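Local coordinates for 3-methyladenine DNA glycosylase (Helicobacter pylori, PDB 1PU6), which excises 3-methyladenine from DNA, acting as a base excision repair glycosylase of the helix-hairpin-helix superfamily, at residues L2-L8 with F173-V178; L69-Y74 with S101-L105; R96-L100 with L123-I129. All blocks are in the same frame, centred on the assembly; numbering follows the deposited sequence.

Contact 1: L2-L8 with F173-V178; sequences LDSFEIL and FFEKGV
This is a buried helix-helix contact that joins the N-terminal end of the chain to helix 167-179, late in the all-helical HhH-GPD fold. Leu2 and Asp3 are extended. Asp3 is the N-cap of helix 4-12: with chi1 p, its OD1 accepts a bond from Glu6 N at 3.0 Å. The first turn, residues 4-8, crosses residues 173-178 almost at a right angle. The short axes approach to 8.0 Å, with a signed crossing angle of -84°. The closest CA pair is Ser4 and Gly177, 4.7 Å apart. Ser4 is a knob in a hole made by Phe173, Phe174, Gly177 and Val178. The p rotamer puts Ser4 OG 2.7 Å from Phe174 O, to which it donates a hydrogen bond. Ser4 OG also lies 3.1 Å from Gly177 CA. A CB on residue 177 would clash with it, so glycine is needed for this close approach. Water 1 donates to Phe173 O at 2.8 Å and accepts from Ser4 N at 2.9 Å. Apolar side chains complete the contact. Phe173 (chi1 t) brings its ring edge to Ile7, with CE1 4.0 Å from CD1. Phe174 (chi1 m) places CE1 4.3 Å from Ile7 CD1. Leu8 CD2 is 4.5 Å from Val178 CG2. Leu157 of helix 151-159 touches Ile7 and both Phe rings, and Phe202 of helix 195-203 touches Leu8 and Val178. Phe173 O and Phe174 O lie too far from their i+4 amides, Gly177 N and Val178 N, to bond them. Water 1 and the Ser4 hydroxyl, respectively, supply the partners that this helix turn lacks.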
loop_
_atom_site.group_PDB
_atom_site.type_symbol
_atom_site.label_atom_id
_atom_site.label_comp_id
_atom_site.label_asym_id
_atom_site.label_seq_id
_atom_site.Cartn_x
_atom_site.Cartn_y
_atom_site.Cartn_z
ATOM N N LEU A 2 2.918 18.243 -19.696
ATOM C CA LEU A 2 2.566 17.451 -18.442
ATOM C C LEU A 2 2.881 15.914 -18.459
ATOM O O LEU A 2 2.244 15.099 -19.149
ATOM C CB LEU A 2 1.104 17.687 -18.008
ATOM C CG LEU A 2 0.839 17.320 -16.540
ATOM C CD1 LEU A 2 1.513 18.355 -15.626
ATOM C CD2 LEU A 2 -0.665 17.152 -16.203
ATOM N N ASP A 3 3.891 15.530 -17.703
ATOM C CA ASP A 3 4.150 14.114 -17.458
ATOM C C ASP A 3 4.302 13.948 -15.956
ATOM O O ASP A 3 4.223 14.936 -15.205
ATOM C CB ASP A 3 5.379 13.595 -18.210
ATOM C CG ASP A 3 6.648 14.374 -17.913
ATOM O OD1 ASP A 3 6.945 14.597 -16.726
ATOM O OD2 ASP A 3 7.426 14.783 -18.817
ATOM N N SER A 4 4.509 12.716 -15.507
ATOM C CA SER A 4 4.490 12.449 -14.075
ATOM C C SER A 4 5.746 12.981 -13.420
ATOM O O SER A 4 5.743 13.183 -12.214
ATOM C CB SER A 4 4.319 10.964 -13.788
ATOM O OG SER A 4 5.487 10.231 -14.136
ATOM N N PHE A 5 6.820 13.182 -14.194
ATOM C CA PHE A 5 8.023 13.753 -13.590
ATOM C C PHE A 5 7.794 15.211 -13.226
ATOM O O PHE A 5 8.218 15.672 -12.159
ATOM C CB PHE A 5 9.262 13.595 -14.507
ATOM C CG PHE A 5 10.507 14.191 -13.925
ATOM C CD1 PHE A 5 11.179 15.213 -14.591
ATOM C CD2 PHE A 5 10.975 13.775 -12.681
ATOM C CE1 PHE A 5 12.359 15.793 -14.010
ATOM C CE2 PHE A 5 12.117 14.344 -12.111
ATOM C CZ PHE A 5 12.802 15.335 -12.770
ATOM N N GLU A 6 7.061 15.934 -14.073
ATOM C CA GLU A 6 6.633 17.309 -13.706
ATOM C C GLU A 6 5.761 17.384 -12.441
ATOM O O GLU A 6 5.969 18.289 -11.588
ATOM C CB GLU A 6 5.992 18.037 -14.876
ATOM C CG GLU A 6 6.890 18.078 -16.115
ATOM C CD GLU A 6 8.126 18.950 -15.918
ATOM O OE1 GLU A 6 9.178 18.610 -16.507
ATOM O OE2 GLU A 6 8.057 19.974 -15.172
ATOM N N ILE A 7 4.849 16.415 -12.302
ATOM C CA ILE A 7 3.961 16.339 -11.146
ATOM C C ILE A 7 4.810 16.023 -9.902
ATOM O O ILE A 7 4.604 16.645 -8.854
ATOM C CB ILE A 7 2.857 15.265 -11.368
ATOM C CG1 ILE A 7 1.919 15.717 -12.506
ATOM C CG2 ILE A 7 2.065 14.976 -10.063
ATOM C CD1 ILE A 7 0.944 14.656 -12.960
ATOM N N LEU A 8 5.733 15.050 -10.018
ATOM C CA LEU A 8 6.619 14.703 -8.896
ATOM C C LEU A 8 7.388 15.943 -8.407
ATOM O O LEU A 8 7.408 16.238 -7.184
ATOM C CB LEU A 8 7.595 13.587 -9.261
ATOM C CG LEU A 8 8.625 13.239 -8.160
ATOM C CD1 LEU A 8 7.958 12.845 -6.803
ATOM C CD2 LEU A 8 9.554 12.078 -8.611
ATOM N N PHE A 173 1.114 5.643 -16.704
ATOM C CA PHE A 173 1.362 7.079 -16.837
ATOM C C PHE A 173 2.256 7.561 -15.697
ATOM O O PHE A 173 3.259 8.292 -15.919
ATOM C CB PHE A 173 0.025 7.900 -16.759
ATOM C CG PHE A 173 0.266 9.403 -16.652
ATOM C CD1 PHE A 173 0.369 10.024 -15.392
ATOM C CD2 PHE A 173 0.449 10.194 -17.808
ATOM C CE1 PHE A 173 0.589 11.375 -15.278
ATOM C CE2 PHE A 173 0.694 11.587 -17.682
ATOM C CZ PHE A 173 0.779 12.158 -16.418
ATOM N N PHE A 174 1.930 7.179 -14.447
ATOM C CA PHE A 174 2.745 7.659 -13.296
ATOM C C PHE A 174 4.174 7.071 -13.296
ATOM O O PHE A 174 5.162 7.805 -13.103
ATOM C CB PHE A 174 2.005 7.438 -11.977
ATOM C CG PHE A 174 1.054 8.564 -11.634
ATOM C CD1 PHE A 174 1.542 9.790 -11.166
ATOM C CD2 PHE A 174 -0.346 8.414 -11.798
ATOM C CE1 PHE A 174 0.670 10.869 -10.873
ATOM C CE2 PHE A 174 -1.250 9.467 -11.488
ATOM C CZ PHE A 174 -0.739 10.705 -11.031
ATOM N N GLU A 175 4.301 5.788 -13.630
ATOM C CA GLU A 175 5.637 5.149 -13.655
ATOM C C GLU A 175 6.522 5.664 -14.781
ATOM O O GLU A 175 7.725 5.912 -14.575
ATOM C CB GLU A 175 5.531 3.606 -13.750
ATOM C CG GLU A 175 5.022 3.018 -12.432
ATOM C CD GLU A 175 4.797 1.499 -12.467
ATOM O OE1 GLU A 175 4.349 0.900 -11.434
ATOM O OE2 GLU A 175 5.086 0.893 -13.525
ATOM N N LYS A 176 5.964 5.730 -15.987
ATOM C CA LYS A 176 6.822 5.996 -17.144
ATOM C C LYS A 176 7.508 7.382 -17.126
ATOM O O LYS A 176 8.641 7.517 -17.605
ATOM C CB LYS A 176 6.060 5.744 -18.455
ATOM C CG LYS A 176 5.122 6.832 -18.917
ATOM C CD LYS A 176 4.164 6.255 -20.016
ATOM C CE LYS A 176 3.836 7.226 -21.144
ATOM N NZ LYS A 176 5.057 7.669 -21.907
ATOM N N GLY A 177 6.838 8.400 -16.583
ATOM C CA GLY A 177 7.456 9.722 -16.495
ATOM C C GLY A 177 8.699 9.679 -15.603
ATOM O O GLY A 177 9.685 10.341 -15.876
ATOM N N VAL A 178 8.645 8.881 -14.536
ATOM C CA VAL A 178 9.813 8.721 -13.665
ATOM C C VAL A 178 10.913 7.913 -14.422
ATOM O O VAL A 178 12.107 8.289 -14.433
ATOM C CB VAL A 178 9.422 8.052 -12.329
ATOM C CG1 VAL A 178 10.676 7.812 -11.460
ATOM C CG2 VAL A 178 8.405 8.924 -11.565
HETATM O O HOH W 1 4.250 10.490 -17.385
#

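Contact 2: L69-Y74 with S101-L105; sequences LKKIAY and SGNIL. Unlike the reference sequence in segment 101-105: Gly102 (reference Lys).
Leu105 is the knob of this helix-helix contact. In its mt rotamer (chi1 -70°, chi2 163°) it enters a hole lined by Leu69, Lys70, Ala73 and Tyr74. Its CD1 lies 3.6 Å from Ala73 CB, 4.1 Å from Lys70 CG and 4.1 Å from Tyr74 CE2. Leu69 is tp (171°, 60°), which brings its CD2 to 3.6 Å from Leu105 CD2 and 3.8 Å from Ile104 CG2. Ile104 is mt. The helices 65-74 and 90-108 belong to the HhH-GPD domain. Segments 69-74 and 101-105 of these helices cross at -124°, their axes 8.6 Å apart at closest approach, and Ala73 and Gly102 are the nearest CA pair at 4.7 Å. The small Ala73 puts CB 3.7 Å from Gly102 N and 3.8 Å from Ser101 CB. Gly102 replaces the lysine of the reference sequence. Ser101 is m, its OG bonded to Leu97 O of its own helix and 3.3 Å from Ile72 CG2. Phe31 of helix 31-39 touches Leu69, Ile72 and Ser101.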
loop_
_atom_site.group_PDB
_atom_site.type_symbol
_atom_site.label_atom_id
_atom_site.label_comp_id
_atom_site.label_asym_id
_atom_site.label_seq_id
_atom_site.Cartn_x
_atom_site.Cartn_y
_atom_site.Cartn_z
ATOM N N LEU A 69 2.558 -13.952 10.637
ATOM C CA LEU A 69 1.965 -14.550 9.442
ATOM C C LEU A 69 1.203 -15.828 9.834
ATOM O O LEU A 69 0.057 -16.074 9.395
ATOM C CB LEU A 69 3.079 -14.835 8.395
ATOM C CG LEU A 69 2.686 -15.665 7.163
ATOM C CD1 LEU A 69 1.565 -14.980 6.341
ATOM C CD2 LEU A 69 3.947 -15.918 6.281
ATOM N N LYS A 70 1.834 -16.660 10.639
ATOM C CA LYS A 70 1.174 -17.891 11.068
ATOM C C LYS A 70 -0.051 -17.598 11.961
ATOM O O LYS A 70 -1.050 -18.318 11.877
ATOM C CB LYS A 70 2.182 -18.823 11.775
ATOM C CG LYS A 70 3.228 -19.373 10.814
ATOM C CD LYS A 70 4.067 -20.463 11.489
ATOM C CE LYS A 70 5.036 -21.112 10.508
ATOM N NZ LYS A 70 6.173 -20.228 10.150
ATOM N N LYS A 71 -0.003 -16.566 12.810
ATOM C CA LYS A 71 -1.177 -16.275 13.652
ATOM C C LYS A 71 -2.392 -15.902 12.807
ATOM O O LYS A 71 -3.500 -16.297 13.145
ATOM C CB LYS A 71 -0.854 -15.096 14.565
ATOM C CG LYS A 71 0.123 -15.441 15.665
ATOM C CD LYS A 71 -0.659 -16.086 16.799
ATOM C CE LYS A 71 -1.459 -15.060 17.630
ATOM N N ILE A 72 -2.212 -15.137 11.731
ATOM C CA ILE A 72 -3.358 -14.817 10.912
ATOM C C ILE A 72 -3.821 -16.010 10.092
ATOM O O ILE A 72 -5.042 -16.206 9.906
ATOM C CB ILE A 72 -3.045 -13.603 9.965
ATOM C CG1 ILE A 72 -2.721 -12.386 10.856
ATOM C CG2 ILE A 72 -4.233 -13.335 8.981
ATOM C CD1 ILE A 72 -3.883 -11.898 11.781
ATOM N N ALA A 73 -2.885 -16.817 9.618
ATOM C CA ALA A 73 -3.299 -17.988 8.798
ATOM C C ALA A 73 -4.149 -18.955 9.607
ATOM O O ALA A 73 -5.057 -19.611 9.039
ATOM C CB ALA A 73 -2.045 -18.758 8.220
ATOM N N TYR A 74 -3.877 -19.058 10.920
ATOM C CA TYR A 74 -4.545 -20.082 11.732
ATOM C C TYR A 74 -5.591 -19.570 12.756
ATOM O O TYR A 74 -6.202 -20.381 13.469
ATOM C CB TYR A 74 -3.491 -21.007 12.399
ATOM C CG TYR A 74 -2.731 -21.840 11.401
ATOM C CD1 TYR A 74 -3.263 -23.066 10.945
ATOM C CD2 TYR A 74 -1.522 -21.387 10.859
ATOM C CE1 TYR A 74 -2.569 -23.842 10.004
ATOM C CE2 TYR A 74 -0.804 -22.170 9.920
ATOM C CZ TYR A 74 -1.346 -23.377 9.494
ATOM O OH TYR A 74 -0.683 -24.136 8.556
ATOM N N SER A 101 -2.940 -15.356 3.977
ATOM C CA SER A 101 -1.844 -15.779 4.826
ATOM C C SER A 101 -1.548 -17.271 4.671
ATOM O O SER A 101 -0.389 -17.666 4.600
ATOM C CB SER A 101 -2.165 -15.439 6.299
ATOM O OG SER A 101 -2.224 -13.991 6.413
ATOM N N GLY A 102 -2.591 -18.110 4.651
ATOM C CA GLY A 102 -2.383 -19.535 4.409
ATOM C C GLY A 102 -1.700 -19.820 3.059
ATOM O O GLY A 102 -0.844 -20.710 2.938
ATOM N N ASN A 103 -2.064 -19.065 2.031
ATOM C CA ASN A 103 -1.481 -19.347 0.705
ATOM C C ASN A 103 -0.044 -18.833 0.599
ATOM O O ASN A 103 0.788 -19.396 -0.128
ATOM C CB ASN A 103 -2.372 -18.743 -0.407
ATOM C CG ASN A 103 -3.523 -19.628 -0.750
ATOM O OD1 ASN A 103 -3.435 -20.863 -0.641
ATOM N ND2 ASN A 103 -4.604 -19.052 -1.181
ATOM N N ILE A 104 0.283 -17.785 1.363
ATOM C CA ILE A 104 1.696 -17.339 1.399
ATOM C C ILE A 104 2.560 -18.456 1.985
ATOM O O ILE A 104 3.643 -18.785 1.483
ATOM C CB ILE A 104 1.871 -16.055 2.246
ATOM C CG1 ILE A 104 1.234 -14.861 1.528
ATOM C CG2 ILE A 104 3.398 -15.782 2.521
ATOM C CD1 ILE A 104 1.237 -13.567 2.397
ATOM N N LEU A 105 2.096 -19.047 3.073
ATOM C CA LEU A 105 2.872 -20.158 3.681
ATOM C C LEU A 105 3.000 -21.329 2.713
ATOM O O LEU A 105 4.106 -21.932 2.567
ATOM C CB LEU A 105 2.191 -20.593 4.994
ATOM C CG LEU A 105 2.297 -19.558 6.142
ATOM C CD1 LEU A 105 1.266 -19.836 7.260
ATOM C CD2 LEU A 105 3.740 -19.520 6.712
#

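Contact 3: R96-L100 with L123-I129; sequences RLIDL and LLDQKGI
The hairpin of the helix-hairpin-helix motif packs here against the side of helix 90-108. Residues 123-124 end helix 120-124. The loop that follows leads to helix 131-141, the second helix of the motif, and contains a type II turn from Gln126 to Ile129. Ile129 N bonds Gln126 O at 3.1 Å. Gly128 has phi 98°, where a CB would jam against the preceding carbonyl, and one would also clash with Arg96 NE. In this superfamily such hairpins commonly contact the DNA backbone. Arg96 comes first along the helix, with CA 6.4 Å from Gly128 CA. Chi1 and chi2 are t, so the chain stretches over the turn: Arg96 CG is 3.6 Å from Lys127 O, and Gly128 O sits over a face of the guanidinium without a hydrogen bond. That carbonyl accepts from Gln41 instead. Water 2 donates to Arg96 O at 2.9 Å and weakly to Lys127 O at 3.3 Å. Asp99 is salt-bridged to Lys95 in its own helix. Leu100, in the tp rotamer, ends the segment. Its CD1 is 3.9 Å from Gln126 CG and 4.2 Å from Leu123 CD2, and its CD2 is 3.8 Å from Ile129 CD1.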
loop_
_atom_site.group_PDB
_atom_site.type_symbol
_atom_site.label_atom_id
_atom_site.label_comp_id
_atom_site.label_asym_id
_atom_site.label_seq_id
_atom_site.Cartn_x
_atom_site.Cartn_y
_atom_site.Cartn_z
ATOM N N ARG A 96 -10.522 -12.924 3.733
ATOM C CA ARG A 96 -9.492 -12.579 2.740
ATOM C C ARG A 96 -8.084 -12.643 3.381
ATOM O O ARG A 96 -7.141 -13.164 2.759
ATOM C CB ARG A 96 -9.718 -11.149 2.292
ATOM C CG ARG A 96 -8.910 -10.759 1.127
ATOM C CD ARG A 96 -9.360 -9.344 0.638
ATOM N NE ARG A 96 -10.842 -9.303 0.466
ATOM C CZ ARG A 96 -11.571 -8.194 0.525
ATOM N NH1 ARG A 96 -11.000 -7.031 0.769
ATOM N NH2 ARG A 96 -12.895 -8.243 0.301
ATOM N N LEU A 97 -7.944 -12.100 4.613
ATOM C CA LEU A 97 -6.640 -12.184 5.349
ATOM C C LEU A 97 -6.208 -13.604 5.698
ATOM O O LEU A 97 -5.036 -13.979 5.574
ATOM C CB LEU A 97 -6.692 -11.350 6.651
ATOM C CG LEU A 97 -6.646 -9.862 6.392
ATOM C CD1 LEU A 97 -6.899 -9.132 7.738
ATOM C CD2 LEU A 97 -5.341 -9.410 5.709
ATOM N N ILE A 98 -7.164 -14.392 6.204
ATOM C CA ILE A 98 -6.869 -15.782 6.568
ATOM C C ILE A 98 -6.426 -16.600 5.352
ATOM O O ILE A 98 -5.401 -17.332 5.396
ATOM C CB ILE A 98 -8.092 -16.407 7.272
ATOM C CG1 ILE A 98 -8.253 -15.763 8.650
ATOM C CG2 ILE A 98 -7.945 -17.922 7.377
ATOM C CD1 ILE A 98 -9.637 -16.058 9.310
ATOM N N ASP A 99 -7.179 -16.485 4.274
ATOM C CA ASP A 99 -6.835 -17.232 3.071
ATOM C C ASP A 99 -5.502 -16.758 2.427
ATOM O O ASP A 99 -4.673 -17.597 1.967
ATOM C CB ASP A 99 -7.992 -17.203 2.067
ATOM C CG ASP A 99 -9.200 -18.058 2.528
ATOM O OD1 ASP A 99 -9.117 -18.794 3.573
ATOM O OD2 ASP A 99 -10.291 -18.059 1.886
ATOM N N LEU A 100 -5.306 -15.443 2.368
ATOM C CA LEU A 100 -4.050 -14.910 1.814
ATOM C C LEU A 100 -2.831 -15.447 2.641
ATOM O O LEU A 100 -1.812 -15.909 2.070
ATOM C CB LEU A 100 -4.091 -13.364 1.851
ATOM C CG LEU A 100 -2.702 -12.714 1.660
ATOM C CD1 LEU A 100 -2.107 -12.989 0.259
ATOM C CD2 LEU A 100 -2.854 -11.190 1.901
ATOM N N LEU A 123 -0.785 -12.298 -6.324
ATOM C CA LEU A 123 -1.653 -11.569 -5.319
ATOM C C LEU A 123 -3.104 -11.396 -5.867
ATOM O O LEU A 123 -4.093 -11.584 -5.115
ATOM C CB LEU A 123 -1.049 -10.209 -5.012
ATOM C CG LEU A 123 0.216 -10.318 -4.138
ATOM C CD1 LEU A 123 0.954 -8.950 -4.159
ATOM C CD2 LEU A 123 -0.144 -10.746 -2.657
ATOM N N LEU A 124 -3.210 -11.102 -7.172
ATOM C CA LEU A 124 -4.544 -10.941 -7.774
ATOM C C LEU A 124 -5.337 -12.255 -7.805
ATOM O O LEU A 124 -6.592 -12.227 -7.867
ATOM C CB LEU A 124 -4.474 -10.337 -9.186
ATOM C CG LEU A 124 -3.934 -8.901 -9.140
ATOM C CD1 LEU A 124 -3.598 -8.478 -10.601
ATOM C CD2 LEU A 124 -4.903 -7.881 -8.466
ATOM N N ASP A 125 -4.640 -13.398 -7.763
ATOM C CA ASP A 125 -5.305 -14.678 -7.650
ATOM C C ASP A 125 -5.781 -15.042 -6.235
ATOM O O ASP A 125 -6.359 -16.139 -6.004
ATOM C CB ASP A 125 -4.386 -15.784 -8.208
ATOM C CG ASP A 125 -4.392 -15.773 -9.754
ATOM O OD1 ASP A 125 -3.425 -16.272 -10.381
ATOM O OD2 ASP A 125 -5.360 -15.278 -10.368
ATOM N N GLN A 126 -5.561 -14.142 -5.281
ATOM C CA GLN A 126 -6.051 -14.323 -3.916
ATOM C C GLN A 126 -7.428 -13.610 -3.848
ATOM O O GLN A 126 -7.505 -12.384 -4.041
ATOM C CB GLN A 126 -5.057 -13.717 -2.907
ATOM C CG GLN A 126 -3.596 -14.233 -3.106
ATOM C CD GLN A 126 -3.531 -15.756 -3.192
ATOM O OE1 GLN A 126 -4.068 -16.436 -2.304
ATOM N NE2 GLN A 126 -2.818 -16.307 -4.201
ATOM N N LYS A 127 -8.503 -14.370 -3.577
ATOM C CA LYS A 127 -9.834 -13.827 -3.832
ATOM C C LYS A 127 -10.137 -12.581 -3.001
ATOM O O LYS A 127 -9.968 -12.563 -1.774
ATOM C CB LYS A 127 -10.934 -14.879 -3.588
ATOM C CG LYS A 127 -12.324 -14.356 -4.014
ATOM C CD LYS A 127 -13.169 -15.473 -4.556
ATOM C CE LYS A 127 -14.628 -14.968 -4.726
ATOM N NZ LYS A 127 -15.259 -15.378 -6.009
ATOM N N GLY A 128 -10.556 -11.540 -3.690
ATOM C CA GLY A 128 -10.954 -10.313 -3.020
ATOM C C GLY A 128 -9.861 -9.251 -3.000
ATOM O O GLY A 128 -10.157 -8.125 -2.627
ATOM N N ILE A 129 -8.608 -9.582 -3.370
ATOM C CA ILE A 129 -7.543 -8.587 -3.350
ATOM C C ILE A 129 -7.585 -7.820 -4.684
ATOM O O ILE A 129 -7.284 -8.396 -5.747
ATOM C CB ILE A 129 -6.153 -9.245 -3.139
ATOM C CG1 ILE A 129 -6.099 -9.929 -1.764
ATOM C CG2 ILE A 129 -4.990 -8.171 -3.321
ATOM C CD1 ILE A 129 -4.761 -10.384 -1.344
HETATM O O HOH W 2 -7.429 -13.843 -0.054
#

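Overall arrangement
Contacts 2 and 3 lie on the same side of the chain's centre, their centres 11 Å apart. Contact 1 lies on the opposite side, its centre 37 Å from that of contact 2 and 30 Å from that of contact 3. Contacts 2 and 3 share helix 90-108, and their segments alternate along the chain. They also touch: Asn103 ND2 probably bonds Gln126 OE1 at 2.9 Å, and Ile72 packs on Leu97 and Ile98. One helix therefore links helix 65-74 to the hairpin. Contact 1 pairs the N-terminal residues with a helix late in the chain, and the other two fall between its segments in sequence.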